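Local coordinates for protein D-glucosaminate-6-phosphate ammonia lyase (Salmonella typhimurium, PDB 7LCE) that belongs to the selenocysteine synthase-like family of pyridoxal phosphate-dependent enzymes, with its cofactor bound covalently to the protein, at residues A78-A83 with P185-A190. Sequence-based numbering, arbitrary orientation.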
ATOM      1  N   ALA A  78      11.147   4.124  30.745  1.00 62.29           N
ATOM      2  CA  ALA A  78       9.913   3.906  29.999  1.00 43.28           C
ATOM      3  C   ALA A  78       8.920   5.038  30.222  1.00 47.24           C
ATOM      4  O   ALA A  78       8.301   5.525  29.268  1.00 58.75           O
ATOM      5  CB  ALA A  78       9.291   2.568  30.395  1.00 54.12           C
ATOM      6  N   ILE A  79       8.773   5.489  31.468  1.00 56.88           N
ATOM      7  CA  ILE A  79       7.808   6.545  31.759  1.00 52.63           C
ATOM      8  C   ILE A  79       8.268   7.871  31.166  1.00 52.23           C
ATOM      9  O   ILE A  79       7.467   8.621  30.596  1.00 63.16           O
ATOM     10  CB  ILE A  79       7.576   6.653  33.276  1.00 45.61           C
ATOM     11  CG1 ILE A  79       6.892   5.395  33.806  1.00 37.65           C
ATOM     12  CG2 ILE A  79       6.742   7.875  33.606  1.00 40.98           C
ATOM     13  CD1 ILE A  79       6.766   5.374  35.311  1.00 47.08           C
ATOM     14  N   ALA A  80       9.564   8.178  31.281  1.00 50.33           N
ATOM     15  CA  ALA A  80      10.067   9.444  30.755  1.00 48.61           C
ATOM     16  C   ALA A  80       9.870   9.530  29.247  1.00 53.66           C
ATOM     17  O   ALA A  80       9.503  10.588  28.722  1.00 65.30           O
ATOM     18  CB  ALA A  80      11.540   9.620  31.118  1.00 49.41           C
ATOM     19  N   VAL A  81      10.095   8.424  28.534  1.00 55.26           N
ATOM     20  CA  VAL A  81       9.858   8.410  27.093  1.00 50.98           C
ATOM     21  C   VAL A  81       8.376   8.608  26.803  1.00 56.69           C
ATOM     22  O   VAL A  81       7.995   9.408  25.939  1.00 65.93           O
ATOM     23  CB  VAL A  81      10.389   7.106  26.474  1.00 50.95           C
ATOM     24  CG1 VAL A  81       9.961   6.997  25.018  1.00 60.10           C
ATOM     25  CG2 VAL A  81      11.901   7.058  26.578  1.00 38.42           C
ATOM     26  N   ALA A  82       7.515   7.884  27.525  1.00 54.40           N
ATOM     27  CA  ALA A  82       6.077   8.069  27.363  1.00 49.23           C
ATOM     28  C   ALA A  82       5.666   9.498  27.689  1.00 60.64           C
ATOM     29  O   ALA A  82       4.743  10.037  27.067  1.00 62.14           O
ATOM     30  CB  ALA A  82       5.312   7.081  28.241  1.00 47.73           C
ATOM     31  N   ALA A  83       6.331  10.123  28.662  1.00 55.52           N
ATOM     32  CA  ALA A  83       6.063  11.525  28.958  1.00 52.86           C
ATOM     33  C   ALA A  83       6.441  12.418  27.783  1.00 52.84           C
ATOM     34  O   ALA A  83       5.736  13.388  27.476  1.00 61.44           O
ATOM     35  CB  ALA A  83       6.811  11.947  30.223  1.00 53.43           C
ATOM     36  N   PRO A 185      12.661  17.536  24.745  1.00 58.35           N
ATOM     37  CA  PRO A 185      13.149  17.193  26.083  1.00 58.31           C
ATOM     38  C   PRO A 185      14.370  16.291  26.003  1.00 62.91           C
ATOM     39  O   PRO A 185      14.455  15.402  25.152  1.00 67.88           O
ATOM     40  CB  PRO A 185      11.954  16.476  26.720  1.00 61.22           C
ATOM     41  CG  PRO A 185      11.235  15.877  25.566  1.00 58.63           C
ATOM     42  CD  PRO A 185      11.393  16.855  24.429  1.00 55.39           C
ATOM     43  N   LEU A 186      15.323  16.533  26.899  1.00 66.92           N
ATOM     44  CA  LEU A 186      16.517  15.706  27.013  1.00 53.96           C
ATOM     45  C   LEU A 186      16.366  14.771  28.202  1.00 59.06           C
ATOM     46  O   LEU A 186      16.106  15.219  29.323  1.00 77.64           O
ATOM     47  CB  LEU A 186      17.772  16.564  27.183  1.00 63.45           C
ATOM     48  CG  LEU A 186      19.042  15.774  27.510  1.00 55.24           C
ATOM     49  CD1 LEU A 186      19.343  14.765  26.411  1.00 55.06           C
ATOM     50  CD2 LEU A 186      20.223  16.696  27.733  1.00 64.72           C
ATOM     51  N   ILE A 187      16.533  13.476  27.954  1.00 66.32           N
ATOM     52  CA  ILE A 187      16.387  12.445  28.973  1.00 57.45           C
ATOM     53  C   ILE A 187      17.767  11.877  29.264  1.00 62.65           C
ATOM     54  O   ILE A 187      18.516  11.543  28.338  1.00 71.50           O
ATOM     55  CB  ILE A 187      15.417  11.343  28.518  1.00 51.52           C
ATOM     56  CG1 ILE A 187      14.068  11.955  28.140  1.00 51.35           C
ATOM     57  CG2 ILE A 187      15.239  10.293  29.602  1.00 39.09           C
ATOM     58  CD1 ILE A 187      13.055  10.948  27.649  1.00 40.39           C
ATOM     59  N   VAL A 188      18.104  11.768  30.545  1.00 61.40           N
ATOM     60  CA  VAL A 188      19.403  11.271  30.977  1.00 60.19           C
ATOM     61  C   VAL A 188      19.188  10.028  31.824  1.00 68.76           C
ATOM     62  O   VAL A 188      18.432  10.056  32.801  1.00 71.33           O
ATOM     63  CB  VAL A 188      20.192  12.334  31.762  1.00 56.77           C
ATOM     64  CG1 VAL A 188      21.430  11.712  32.376  1.00 60.31           C
ATOM     65  CG2 VAL A 188      20.577  13.482  30.850  1.00 66.27           C
ATOM     66  N   ASP A 189      19.849   8.941  31.443  1.00 68.06           N
ATOM     67  CA  ASP A 189      19.852   7.716  32.229  1.00 55.87           C
ATOM     68  C   ASP A 189      21.079   7.743  33.133  1.00 71.52           C
ATOM     69  O   ASP A 189      22.206   7.535  32.672  1.00 76.16           O
ATOM     70  CB  ASP A 189      19.852   6.495  31.313  1.00 49.12           C
ATOM     71  CG  ASP A 189      19.981   5.186  32.074  1.00 73.23           C
ATOM     72  OD1 ASP A 189      19.818   5.177  33.314  1.00 72.35           O
ATOM     73  OD2 ASP A 189      20.234   4.153  31.419  1.00 67.86           O
ATOM     74  N   ALA A 190      20.858   7.994  34.422  1.00 64.09           N
ATOM     75  CA  ALA A 190      21.934   7.999  35.404  1.00 57.89           C
ATOM     76  C   ALA A 190      21.600   7.018  36.519  1.00 74.53           C
ATOM     77  O   ALA A 190      21.589   7.384  37.698  1.00 81.82           O
ATOM     78  CB  ALA A 190      22.147   9.404  35.964  1.00 58.26           C
TER
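With CG1 opposite its carbonyl carbon (chi1 -56°) and an extended outer bond (chi2 179°), I187 sends CD1 well clear of its strand and up to the helix backbone at A80 and V81. The same chi1 turns the second branch, CG2, anti to the backbone N, and both branches then meet one methyl: A80 CB lies 4.0 Å from I187 CD1 and 4.1 Å from I187 CG2. A80 points its CB at the strand, and its small side chain lets I187 come close to the helix main chain, where CD1 of I187 sits 3.7 Å from the carbonyl O of A80. V81 joins from the flank, its side chain crossing that of I187 at about a right angle; CG2 of V81 approaches I187 CD1 to 4.2 Å. The contact places helix 73-86 against one face of the seven-stranded mixed sheet of the large domain, in the aminotransferase-like fold of pyridoxal phosphate enzymes. Strand 186-189 runs inside that sheet between strands 153-159 and 206-210, both parallel to it, and I187 also touches A155 and L157 on the former. L186 faces the other way, packing on F175, V176 and A179 of helix 172-181, so the sheet is layered between helices. A neighbouring flank of helix 73-86 is covered in part by helix 227-234, where I79 and A83 meet C233; W229 of the same helix also touches P185. Two residues beyond I187, OD2 of D189 lies close to N1, the pyridine nitrogen of the pyridoxal phosphate carried by the modified lysine at position 213.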